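Local structure of 2'-deoxycytidine 5'-triphosphate deaminase (Agrobacterium tumefaciens, 2R9Q) at residues F168-V180 and G333-E345. The protein probably catalyses the hydrolytic deamination of dCTP to dUTP, feeding the pathway to thymidine nucleotides. Residues are numbered along the deposited sequence; the frame is centred on the assembly and turned at random.
Sequences FRIGHALLNESEV and GRLVYEHMLEKPE
The guanidinium of Arg-169 meets the carboxylate of Glu-338 edge to edge, with the two planes 16° apart. In this side-on salt bridge NE of Arg-169 donates to OE2 of Glu-338 at 2.9 Å, and its NH2 to OE1 at 3.1 Å. Each oxygen offers its syn lone pair, and the two bonds, both near the guanidinium plane, hold the groups close to coplanar. Glu-338 reaches Arg-169 with CG anti to its backbone N (chi1 -167°) and an extended chain. NH1 of Arg-169 is hydrogen-bonded to OG of Ser-109. A water bridges OE2 of Glu-338 to the backbone N of Ala-173.

At the edge of the His-339 ring, NE2 donates to OE2 of Glu-179 at 3.1 Å. OE2 lies in the ring plane, but the donor meets it on the anti side, tilted out of the carboxylate plane. CD1 of Leu-175 touches CD2 of His-339 obliquely, at 3.5 Å. Tyr-275 also meets this ring.

Between these two polar contacts the backbones join. His-339 N donates to Ala-173 O at 3.0 Å, and Leu-175 N to Tyr-337 O at 3.2 Å. CD1 of Leu-174 lies against CG of Glu-338. CD1 of Ile-170 meets CD1 of Leu-341 at 3.6 Å.

An inverse gamma turn at Ala-173, closed by a weak bond from Leu-174 N to His-172 O, comes just before the isolated antiparallel bridge of Leu-174 with Glu-338, a non-hydrogen-bonded pair. The bridge holds the connection between strand 162-170 and helix 177-186 to strand 331-339. The salt bridge and the Ile-170 contact join the N-terminal and C-terminal dUTPase-clan halves.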
# COMPACT_ATOMS: atom_id res chain seq x y z
N PHE B 168 -36.15 13.34 0.50
CA PHE B 168 -36.81 14.44 1.25
C PHE B 168 -37.84 13.90 2.21
O PHE B 168 -38.51 12.92 1.92
CB PHE B 168 -37.48 15.43 0.31
CG PHE B 168 -36.57 15.96 -0.75
CD1 PHE B 168 -35.86 17.12 -0.54
CD2 PHE B 168 -36.42 15.29 -1.95
CE1 PHE B 168 -35.02 17.59 -1.49
CE2 PHE B 168 -35.58 15.77 -2.91
CZ PHE B 168 -34.88 16.92 -2.69
N ARG B 169 -37.97 14.55 3.37
CA ARG B 169 -38.92 14.13 4.39
C ARG B 169 -39.50 15.26 5.28
O ARG B 169 -38.89 16.31 5.46
CB ARG B 169 -38.26 13.07 5.27
CG ARG B 169 -37.03 13.55 5.98
CD ARG B 169 -36.50 12.52 6.94
NE ARG B 169 -36.19 11.23 6.33
CZ ARG B 169 -35.13 10.97 5.56
NH1 ARG B 169 -34.27 11.93 5.21
NH2 ARG B 169 -34.95 9.75 5.10
N ILE B 170 -40.70 15.03 5.82
CA ILE B 170 -41.24 15.88 6.90
C ILE B 170 -41.31 15.05 8.16
O ILE B 170 -41.96 14.03 8.20
CB ILE B 170 -42.61 16.51 6.53
CG1 ILE B 170 -42.46 17.36 5.25
CG2 ILE B 170 -43.13 17.40 7.70
CD1 ILE B 170 -43.64 17.31 4.31
N GLY B 171 -40.57 15.48 9.18
CA GLY B 171 -40.32 14.69 10.38
C GLY B 171 -39.46 13.46 10.11
O GLY B 171 -38.72 13.38 9.14
N HIS B 172 -39.58 12.49 11.01
CA HIS B 172 -38.81 11.27 10.92
C HIS B 172 -39.71 10.10 11.31
O HIS B 172 -39.65 9.63 12.42
CB HIS B 172 -37.59 11.38 11.84
CG HIS B 172 -36.40 10.59 11.38
ND1 HIS B 172 -35.40 10.19 12.24
CD2 HIS B 172 -36.06 10.11 10.16
CE1 HIS B 172 -34.49 9.52 11.56
NE2 HIS B 172 -34.87 9.46 10.29
N ALA B 173 -40.50 9.64 10.34
CA ALA B 173 -41.54 8.64 10.54
C ALA B 173 -41.03 7.21 10.43
O ALA B 173 -41.55 6.41 9.64
CB ALA B 173 -42.68 8.86 9.56
N LEU B 174 -40.00 6.91 11.23
CA LEU B 174 -39.46 5.58 11.36
C LEU B 174 -40.43 4.66 12.07
O LEU B 174 -41.20 5.07 12.93
CB LEU B 174 -38.16 5.57 12.17
CG LEU B 174 -36.81 6.05 11.61
CD1 LEU B 174 -36.84 6.22 10.09
CD2 LEU B 174 -36.33 7.30 12.35
N LEU B 175 -40.35 3.38 11.72
CA LEU B 175 -41.10 2.35 12.40
C LEU B 175 -40.30 1.81 13.58
O LEU B 175 -39.09 1.65 13.48
CB LEU B 175 -41.43 1.22 11.43
CG LEU B 175 -42.56 1.52 10.44
CD1 LEU B 175 -42.26 2.75 9.60
CD2 LEU B 175 -42.81 0.28 9.59
N ASN B 176 -40.98 1.55 14.70
CA ASN B 176 -40.38 0.84 15.84
C ASN B 176 -40.58 -0.69 15.69
O ASN B 176 -41.13 -1.14 14.67
CB ASN B 176 -40.90 1.39 17.19
CG ASN B 176 -42.42 1.17 17.41
OD1 ASN B 176 -43.21 0.94 16.48
ND2 ASN B 176 -42.83 1.26 18.67
N GLU B 177 -40.10 -1.47 16.65
CA GLU B 177 -40.19 -2.92 16.56
C GLU B 177 -41.58 -3.43 16.17
O GLU B 177 -41.71 -4.22 15.24
CB GLU B 177 -39.75 -3.58 17.87
CG GLU B 177 -38.28 -3.97 17.92
CD GLU B 177 -38.05 -5.38 18.52
OE1 GLU B 177 -38.63 -6.38 17.97
OE2 GLU B 177 -37.28 -5.47 19.52
N SER B 178 -42.60 -2.96 16.87
CA SER B 178 -43.96 -3.48 16.74
C SER B 178 -44.56 -3.22 15.38
O SER B 178 -45.22 -4.09 14.80
CB SER B 178 -44.87 -2.85 17.80
OG SER B 178 -44.18 -2.73 19.02
N GLU B 179 -44.36 -2.00 14.90
CA GLU B 179 -44.82 -1.55 13.58
C GLU B 179 -44.20 -2.42 12.47
O GLU B 179 -44.89 -2.86 11.54
CB GLU B 179 -44.41 -0.08 13.38
CG GLU B 179 -45.49 0.87 12.87
CD GLU B 179 -45.30 2.30 13.40
OE1 GLU B 179 -44.73 2.46 14.51
OE2 GLU B 179 -45.73 3.26 12.71
N VAL B 180 -42.90 -2.67 12.60
CA VAL B 180 -42.15 -3.52 11.66
C VAL B 180 -42.66 -4.97 11.66
O VAL B 180 -42.88 -5.56 10.60
CB VAL B 180 -40.62 -3.48 11.95
CG1 VAL B 180 -39.87 -4.51 11.11
CG2 VAL B 180 -40.06 -2.08 11.70
N GLY B 333 -25.80 -5.89 8.61
CA GLY B 333 -26.55 -4.66 8.61
C GLY B 333 -27.98 -4.77 9.10
O GLY B 333 -28.49 -5.84 9.44
N ARG B 334 -28.64 -3.63 9.07
CA ARG B 334 -29.96 -3.47 9.60
C ARG B 334 -30.79 -2.56 8.61
O ARG B 334 -30.43 -1.42 8.32
CB ARG B 334 -29.73 -2.96 11.02
CG ARG B 334 -30.81 -2.32 11.76
CD ARG B 334 -30.18 -1.59 12.98
NE ARG B 334 -29.33 -0.40 12.69
CZ ARG B 334 -29.76 0.88 12.67
NH1 ARG B 334 -31.04 1.18 12.86
NH2 ARG B 334 -28.91 1.87 12.44
N LEU B 335 -31.83 -3.14 8.00
CA LEU B 335 -32.72 -2.41 7.11
C LEU B 335 -33.80 -1.71 7.93
O LEU B 335 -34.64 -2.35 8.55
CB LEU B 335 -33.34 -3.34 6.09
CG LEU B 335 -33.97 -2.74 4.83
CD1 LEU B 335 -32.95 -1.92 4.00
CD2 LEU B 335 -34.63 -3.86 4.00
N VAL B 336 -33.74 -0.38 7.92
CA VAL B 336 -34.63 0.49 8.68
C VAL B 336 -35.76 1.06 7.79
O VAL B 336 -35.51 1.61 6.73
CB VAL B 336 -33.84 1.61 9.34
CG1 VAL B 336 -34.76 2.63 9.95
CG2 VAL B 336 -32.87 1.04 10.39
N TYR B 337 -37.00 0.91 8.26
CA TYR B 337 -38.19 1.29 7.50
C TYR B 337 -38.71 2.66 7.94
O TYR B 337 -38.60 3.05 9.09
CB TYR B 337 -39.28 0.22 7.64
CG TYR B 337 -38.98 -1.06 6.89
CD1 TYR B 337 -39.50 -1.30 5.64
CD2 TYR B 337 -38.15 -2.04 7.44
CE1 TYR B 337 -39.21 -2.45 4.95
CE2 TYR B 337 -37.86 -3.21 6.74
CZ TYR B 337 -38.40 -3.42 5.50
OH TYR B 337 -38.13 -4.59 4.80
N GLU B 338 -39.28 3.38 6.98
CA GLU B 338 -39.82 4.69 7.20
C GLU B 338 -41.08 4.84 6.32
O GLU B 338 -41.13 4.32 5.20
CB GLU B 338 -38.75 5.73 6.84
CG GLU B 338 -39.03 7.15 7.30
CD GLU B 338 -37.93 8.15 6.95
OE1 GLU B 338 -36.82 7.73 6.50
OE2 GLU B 338 -38.20 9.36 7.12
N HIS B 339 -42.10 5.51 6.87
CA HIS B 339 -43.35 5.78 6.16
C HIS B 339 -43.18 6.74 4.99
O HIS B 339 -42.52 7.77 5.10
CB HIS B 339 -44.42 6.41 7.06
CG HIS B 339 -45.01 5.48 8.07
ND1 HIS B 339 -46.07 4.64 7.79
CD2 HIS B 339 -44.70 5.27 9.37
CE1 HIS B 339 -46.36 3.94 8.87
NE2 HIS B 339 -45.55 4.30 9.84
N MET B 340 -43.82 6.41 3.88
CA MET B 340 -44.01 7.36 2.82
C MET B 340 -45.11 8.33 3.21
O MET B 340 -46.02 7.97 3.97
CB MET B 340 -44.37 6.61 1.55
CG MET B 340 -43.27 5.71 1.04
SD MET B 340 -41.74 6.52 0.58
CE MET B 340 -42.18 7.37 -0.93
N LEU B 341 -45.00 9.57 2.74
CA LEU B 341 -46.06 10.57 2.85
C LEU B 341 -47.26 10.21 1.97
O LEU B 341 -48.39 10.35 2.41
CB LEU B 341 -45.56 11.96 2.44
CG LEU B 341 -44.98 12.90 3.49
CD1 LEU B 341 -44.65 14.24 2.82
CD2 LEU B 341 -45.94 13.08 4.66
N GLU B 342 -47.00 9.78 0.74
CA GLU B 342 -48.01 9.21 -0.15
C GLU B 342 -47.38 8.07 -0.95
O GLU B 342 -46.17 7.84 -0.87
CB GLU B 342 -48.59 10.28 -1.09
N LYS B 343 -48.20 7.36 -1.73
CA LYS B 343 -47.72 6.27 -2.56
C LYS B 343 -47.03 6.85 -3.80
O LYS B 343 -47.55 7.78 -4.39
CB LYS B 343 -48.88 5.36 -2.99
CG LYS B 343 -48.44 4.00 -3.58
CD LYS B 343 -49.66 3.18 -4.13
CE LYS B 343 -49.42 1.63 -4.11
NZ LYS B 343 -48.36 1.13 -5.08
N PRO B 344 -45.84 6.34 -4.16
CA PRO B 344 -45.21 6.72 -5.42
C PRO B 344 -46.14 6.67 -6.63
O PRO B 344 -47.08 5.88 -6.65
CB PRO B 344 -44.11 5.69 -5.58
CG PRO B 344 -43.76 5.29 -4.21
CD PRO B 344 -44.99 5.41 -3.40
N GLU B 345 -45.87 7.53 -7.60
CA GLU B 345 -46.62 7.56 -8.86
C GLU B 345 -45.85 6.92 -10.04
O GLU B 345 -46.44 6.62 -11.08
CB GLU B 345 -47.05 9.01 -9.21
CG GLU B 345 -45.91 10.00 -9.44
CD GLU B 345 -46.34 11.27 -10.13
OE1 GLU B 345 -47.54 11.60 -10.09
OE2 GLU B 345 -45.47 11.96 -10.72
O HOH W 1 -40.13 11.30 7.66
O HOH W 2 -36.90 -0.05 11.44